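Gene product PA4716 (Pseudomonas aeruginosa, PDB 1U0K) is of unknown function but belongs to the PhzF family and probably acts as an isomerase, related to the diaminopimelate epimerases. Local coordinates at residues L10-A14 with H77-G81; K105-L109 with E121-G125. Residues are numbered along the deposited sequence.

Overall arrangement
Contact 1 precedes contact 2 along the chain, and their centres lie about 14 Å apart within the same half of the molecule. Contact 1 sets strand 6-12 against the first turn of helix 78-90; contact 2 pairs the two strands of the hairpin 106-114 and 117-129. Both strand 6-12 and the hairpin belong to one large curved sheet, bridged by strand 267-282, which pairs with 6-12 and 117-129. The helix lies between them: Leu79 and Leu80 meet the hairpin, with Leu79 CD1 3.6 Å from Met122 CE, while Leu80 also touches strand 6-12. The two contacts thus show a helix enclosed by its sheet, its N-terminal end beside the predicted active-site residue Glu48.

Contact 1. Residues L10-A14 with H77-G81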
loop_
_atom_site.group_PDB
_atom_site.type_symbol
_atom_site.label_atom_id
_atom_site.label_comp_id
_atom_site.label_asym_id
_atom_site.label_seq_id
_atom_site.Cartn_x
_atom_site.Cartn_y
_atom_site.Cartn_z
ATOM N N LEU A 10 -8.915 -4.127 -10.160
ATOM C CA LEU A 10 -9.699 -5.355 -10.079
ATOM C C LEU A 10 -9.580 -5.947 -8.687
ATOM O O LEU A 10 -8.620 -5.679 -7.979
ATOM C CB LEU A 10 -9.157 -6.399 -11.070
ATOM C CG LEU A 10 -9.550 -6.285 -12.539
ATOM C CD1 LEU A 10 -9.020 -5.050 -13.189
ATOM C CD2 LEU A 10 -9.057 -7.512 -13.287
ATOM N N ASP A 11 -10.538 -6.785 -8.320
ATOM C CA ASP A 11 -10.392 -7.659 -7.162
ATOM C C ASP A 11 -10.388 -9.106 -7.604
ATOM O O ASP A 11 -11.249 -9.521 -8.373
ATOM C CB ASP A 11 -11.541 -7.454 -6.195
ATOM C CG ASP A 11 -11.456 -6.151 -5.476
ATOM O OD1 ASP A 11 -10.325 -5.678 -5.203
ATOM O OD2 ASP A 11 -12.474 -5.523 -5.151
ATOM N N VAL A 12 -9.428 -9.869 -7.093
ATOM C CA VAL A 12 -9.284 -11.283 -7.428
ATOM C C VAL A 12 -9.604 -12.130 -6.190
ATOM O O VAL A 12 -9.283 -11.741 -5.056
ATOM C CB VAL A 12 -7.858 -11.584 -7.926
ATOM C CG1 VAL A 12 -7.730 -13.055 -8.363
ATOM C CG2 VAL A 12 -7.469 -10.645 -9.075
ATOM N N PHE A 13 -10.223 -13.286 -6.425
ATOM C CA PHE A 13 -10.817 -14.117 -5.365
ATOM C C PHE A 13 -11.929 -13.343 -4.655
ATOM O O PHE A 13 -11.994 -13.284 -3.420
ATOM C CB PHE A 13 -9.761 -14.621 -4.381
ATOM C CG PHE A 13 -8.629 -15.382 -5.033
ATOM C CD1 PHE A 13 -7.323 -14.921 -4.944
ATOM C CD2 PHE A 13 -8.868 -16.560 -5.721
ATOM C CE1 PHE A 13 -6.280 -15.610 -5.524
ATOM C CE2 PHE A 13 -7.819 -17.262 -6.310
ATOM C CZ PHE A 13 -6.528 -16.788 -6.211
ATOM N N ALA A 14 -12.817 -12.777 -5.467
ATOM C CA ALA A 14 -13.825 -11.818 -5.030
ATOM C C ALA A 14 -15.123 -12.063 -5.785
ATOM O O ALA A 14 -15.182 -11.926 -7.007
ATOM C CB ALA A 14 -13.321 -10.380 -5.278
ATOM N N HIS A 77 -1.853 -15.043 -8.848
ATOM C CA HIS A 77 -3.204 -14.491 -9.067
ATOM C C HIS A 77 -3.331 -13.161 -9.884
ATOM O O HIS A 77 -4.422 -12.849 -10.361
ATOM C CB HIS A 77 -3.941 -14.319 -7.741
ATOM C CG HIS A 77 -3.401 -13.200 -6.925
ATOM N ND1 HIS A 77 -2.219 -13.302 -6.225
ATOM C CD2 HIS A 77 -3.824 -11.926 -6.771
ATOM C CE1 HIS A 77 -1.951 -12.142 -5.655
ATOM N NE2 HIS A 77 -2.907 -11.291 -5.974
ATOM N N PRO A 78 -2.279 -12.359 -10.043
ATOM C CA PRO A 78 -2.340 -11.301 -11.063
ATOM C C PRO A 78 -2.692 -11.851 -12.443
ATOM O O PRO A 78 -3.308 -11.146 -13.232
ATOM C CB PRO A 78 -0.934 -10.712 -11.038
ATOM C CG PRO A 78 -0.518 -10.900 -9.632
ATOM C CD PRO A 78 -1.004 -12.294 -9.301
ATOM N N LEU A 79 -2.325 -13.097 -12.730
ATOM C CA LEU A 79 -2.660 -13.706 -14.016
ATOM C C LEU A 79 -4.169 -13.947 -14.155
ATOM O O LEU A 79 -4.710 -13.747 -15.236
ATOM C CB LEU A 79 -1.873 -15.006 -14.258
ATOM C CG LEU A 79 -0.341 -14.942 -14.268
ATOM C CD1 LEU A 79 0.236 -16.330 -14.574
ATOM C CD2 LEU A 79 0.239 -13.961 -15.249
ATOM N N LEU A 80 -4.838 -14.331 -13.071
ATOM C CA LEU A 80 -6.290 -14.481 -13.067
ATOM C C LEU A 80 -6.982 -13.165 -13.386
ATOM O O LEU A 80 -7.923 -13.128 -14.181
ATOM C CB LEU A 80 -6.783 -14.974 -11.712
ATOM C CG LEU A 80 -6.297 -16.360 -11.311
ATOM C CD1 LEU A 80 -6.913 -16.713 -9.962
ATOM C CD2 LEU A 80 -6.612 -17.409 -12.376
ATOM N N GLY A 81 -6.512 -12.091 -12.753
ATOM C CA GLY A 81 -7.052 -10.754 -13.003
ATOM C C GLY A 81 -6.837 -10.317 -14.437
ATOM O O GLY A 81 -7.751 -9.793 -15.073
#
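This is a buried, apolar strand-to-helix contact: the end of strand 6-12 and the turn after it pack against the first turn of helix 78-90, with no hydrogen bond between the two segments. Val12 points at the helix, its CG1 4.0 Å from Leu80 CB and its CG2 4.0 Å from Gly81 CA. Gly81 suits this spot because a CB there would come tightly against Val12 CG2. Leu10, two residues earlier on the same side of the strand, brings CD2 within 3.2 Å of Gly81 O, whereas Asp11 between them points away. Phe13 has a left-handed backbone and swings its ring across the helix start, CE1 lying 3.5 Å from His77 CB and CZ 3.8 Å from Leu80 CD1. His77 ND1 makes a weak hydrogen bond with Gly222 N, and its side chain lies close to Glu48, the predicted catalytic residue. A helix packed inside a curved sheet, as here, is characteristic of the diaminopimelate epimerase-like fold, with His77 at the predicted active site.

Contact 2. Residues K105-L109 with E121-G125; sequences KSVAL and EMDQG
A beta hairpin, strands 106-114 and 117-129, splays apart here within the curved sheet of the diaminopimelate epimerase-like fold. Both segments are largely extended and run antiparallel, their axes at 145° and 4.9 Å apart at closest approach. Leu109 faces Met122 (selenomethionine) as a non-hydrogen-bonded pair, CA to CA 4.3 Å, and Leu109 CA is 3.2 Å from Glu121 O in a CA-H...O contact. Next to it, Asp123 N donates to Ala108 O at 3.0 Å. Farther along, water fills the widening gap: one molecule donates to Ser106 O and Asp123 O, each at 3.0 Å, and a second accepts from Ala108 N at 3.0 Å and donates to Asp123 O at 2.7 Å. On the buried side, where Leu79 of helix 78-90 packs, Leu109 (chi1 m) puts CD2 3.6 Å from Met122 CB, and Val107 (t) puts CG1 3.9 Å from CE of Met122 (p). Gln124 (phi/psi -86°/-2°) leaves the extended path, and Gly125 takes a positive phi, 77°, easy without a side chain. Asp123 (t) begins an Asx turn, OD1 accepting from Gly125 N at 3.2 Å. Lys105 (p), long enough to span the opening, donates from NZ to Thr162 O and to Gln124 O, the latter at 2.7 Å.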
loop_
_atom_site.group_PDB
_atom_site.type_symbol
_atom_site.label_atom_id
_atom_site.label_comp_id
_atom_site.label_asym_id
_atom_site.label_seq_id
_atom_site.Cartn_x
_atom_site.Cartn_y
_atom_site.Cartn_z
ATOM N N LYS A 105 8.285 -19.094 -17.609
ATOM C CA LYS A 105 7.355 -20.038 -18.230
ATOM C C LYS A 105 6.100 -19.407 -18.843
ATOM O O LYS A 105 5.808 -18.224 -18.657
ATOM C CB LYS A 105 6.942 -21.118 -17.219
ATOM C CG LYS A 105 6.191 -20.612 -16.008
ATOM C CD LYS A 105 5.913 -21.756 -15.032
ATOM C CE LYS A 105 4.506 -21.703 -14.471
ATOM N NZ LYS A 105 4.223 -22.859 -13.569
ATOM N N SER A 106 5.378 -20.244 -19.577
ATOM C CA SER A 106 4.093 -19.928 -20.184
ATOM C C SER A 106 2.971 -20.476 -19.288
ATOM O O SER A 106 3.105 -21.555 -18.718
ATOM C CB SER A 106 4.050 -20.578 -21.573
ATOM O OG SER A 106 2.783 -20.449 -22.179
ATOM N N VAL A 107 1.867 -19.741 -19.157
ATOM C CA VAL A 107 0.735 -20.177 -18.343
ATOM C C VAL A 107 -0.556 -20.116 -19.150
ATOM O O VAL A 107 -0.900 -19.086 -19.709
ATOM C CB VAL A 107 0.562 -19.297 -17.084
ATOM C CG1 VAL A 107 -0.581 -19.795 -16.229
ATOM C CG2 VAL A 107 1.853 -19.242 -16.284
ATOM N N ALA A 108 -1.259 -21.237 -19.211
ATOM C CA ALA A 108 -2.554 -21.325 -19.853
ATOM C C ALA A 108 -3.663 -20.943 -18.870
ATOM O O ALA A 108 -3.690 -21.409 -17.729
ATOM C CB ALA A 108 -2.771 -22.746 -20.382
ATOM N N LEU A 109 -4.568 -20.077 -19.313
ATOM C CA LEU A 109 -5.709 -19.651 -18.510
ATOM C C LEU A 109 -7.001 -19.769 -19.285
ATOM O O LEU A 109 -6.998 -19.794 -20.510
ATOM C CB LEU A 109 -5.541 -18.204 -18.042
ATOM C CG LEU A 109 -4.371 -17.964 -17.088
ATOM C CD1 LEU A 109 -3.189 -17.402 -17.823
ATOM C CD2 LEU A 109 -4.794 -17.074 -15.925
ATOM N N GLU A 121 -9.320 -19.199 -14.263
ATOM C CA GLU A 121 -8.535 -20.323 -13.779
ATOM C C GLU A 121 -7.238 -20.443 -14.553
ATOM O O GLU A 121 -7.178 -20.131 -15.737
ATOM C CB GLU A 121 -9.357 -21.593 -13.956
ATOM C CG GLU A 121 -8.729 -22.869 -13.449
ATOM C CD GLU A 121 -9.622 -24.048 -13.773
ATOM O OE1 GLU A 121 -10.669 -24.197 -13.110
ATOM O OE2 GLU A 121 -9.301 -24.801 -14.716
HETATM N N MSE A 122 -6.196 -20.908 -13.877
HETATM C CA MSE A 122 -4.896 -21.082 -14.493
HETATM C C MSE A 122 -4.348 -22.473 -14.202
HETATM O O MSE A 122 -4.673 -23.063 -13.174
HETATM C CB MSE A 122 -3.927 -20.030 -13.974
HETATM C CG MSE A 122 -3.553 -20.187 -12.511
HETATM SE SE MSE A 122 -2.704 -18.585 -11.826
HETATM C CE MSE A 122 -1.081 -18.862 -12.441
ATOM N N ASP A 123 -3.525 -22.971 -15.122
ATOM C CA ASP A 123 -2.776 -24.212 -14.952
ATOM C C ASP A 123 -1.340 -23.869 -14.575
ATOM O O ASP A 123 -0.573 -23.351 -15.385
ATOM C CB ASP A 123 -2.816 -25.026 -16.251
ATOM C CG ASP A 123 -2.171 -26.404 -16.114
ATOM O OD1 ASP A 123 -1.875 -26.844 -14.978
ATOM O OD2 ASP A 123 -1.929 -27.124 -17.106
ATOM N N GLN A 124 -0.989 -24.134 -13.318
ATOM C CA GLN A 124 0.343 -23.835 -12.808
ATOM C C GLN A 124 1.373 -24.939 -13.065
ATOM O O GLN A 124 2.545 -24.785 -12.728
ATOM C CB GLN A 124 0.270 -23.540 -11.311
ATOM C CG GLN A 124 -0.625 -22.346 -10.983
ATOM C CD GLN A 124 -0.377 -21.777 -9.601
ATOM O OE1 GLN A 124 0.275 -22.403 -8.768
ATOM N NE2 GLN A 124 -0.896 -20.591 -9.353
ATOM N N GLY A 125 0.941 -26.040 -13.671
ATOM C CA GLY A 125 1.821 -27.170 -13.913
ATOM C C GLY A 125 2.021 -27.959 -12.637
ATOM O O GLY A 125 1.331 -27.740 -11.645
HETATM O O HOH W 1 2.279 -23.332 -16.396
HETATM O O HOH W 2 -0.068 -23.653 -17.976
#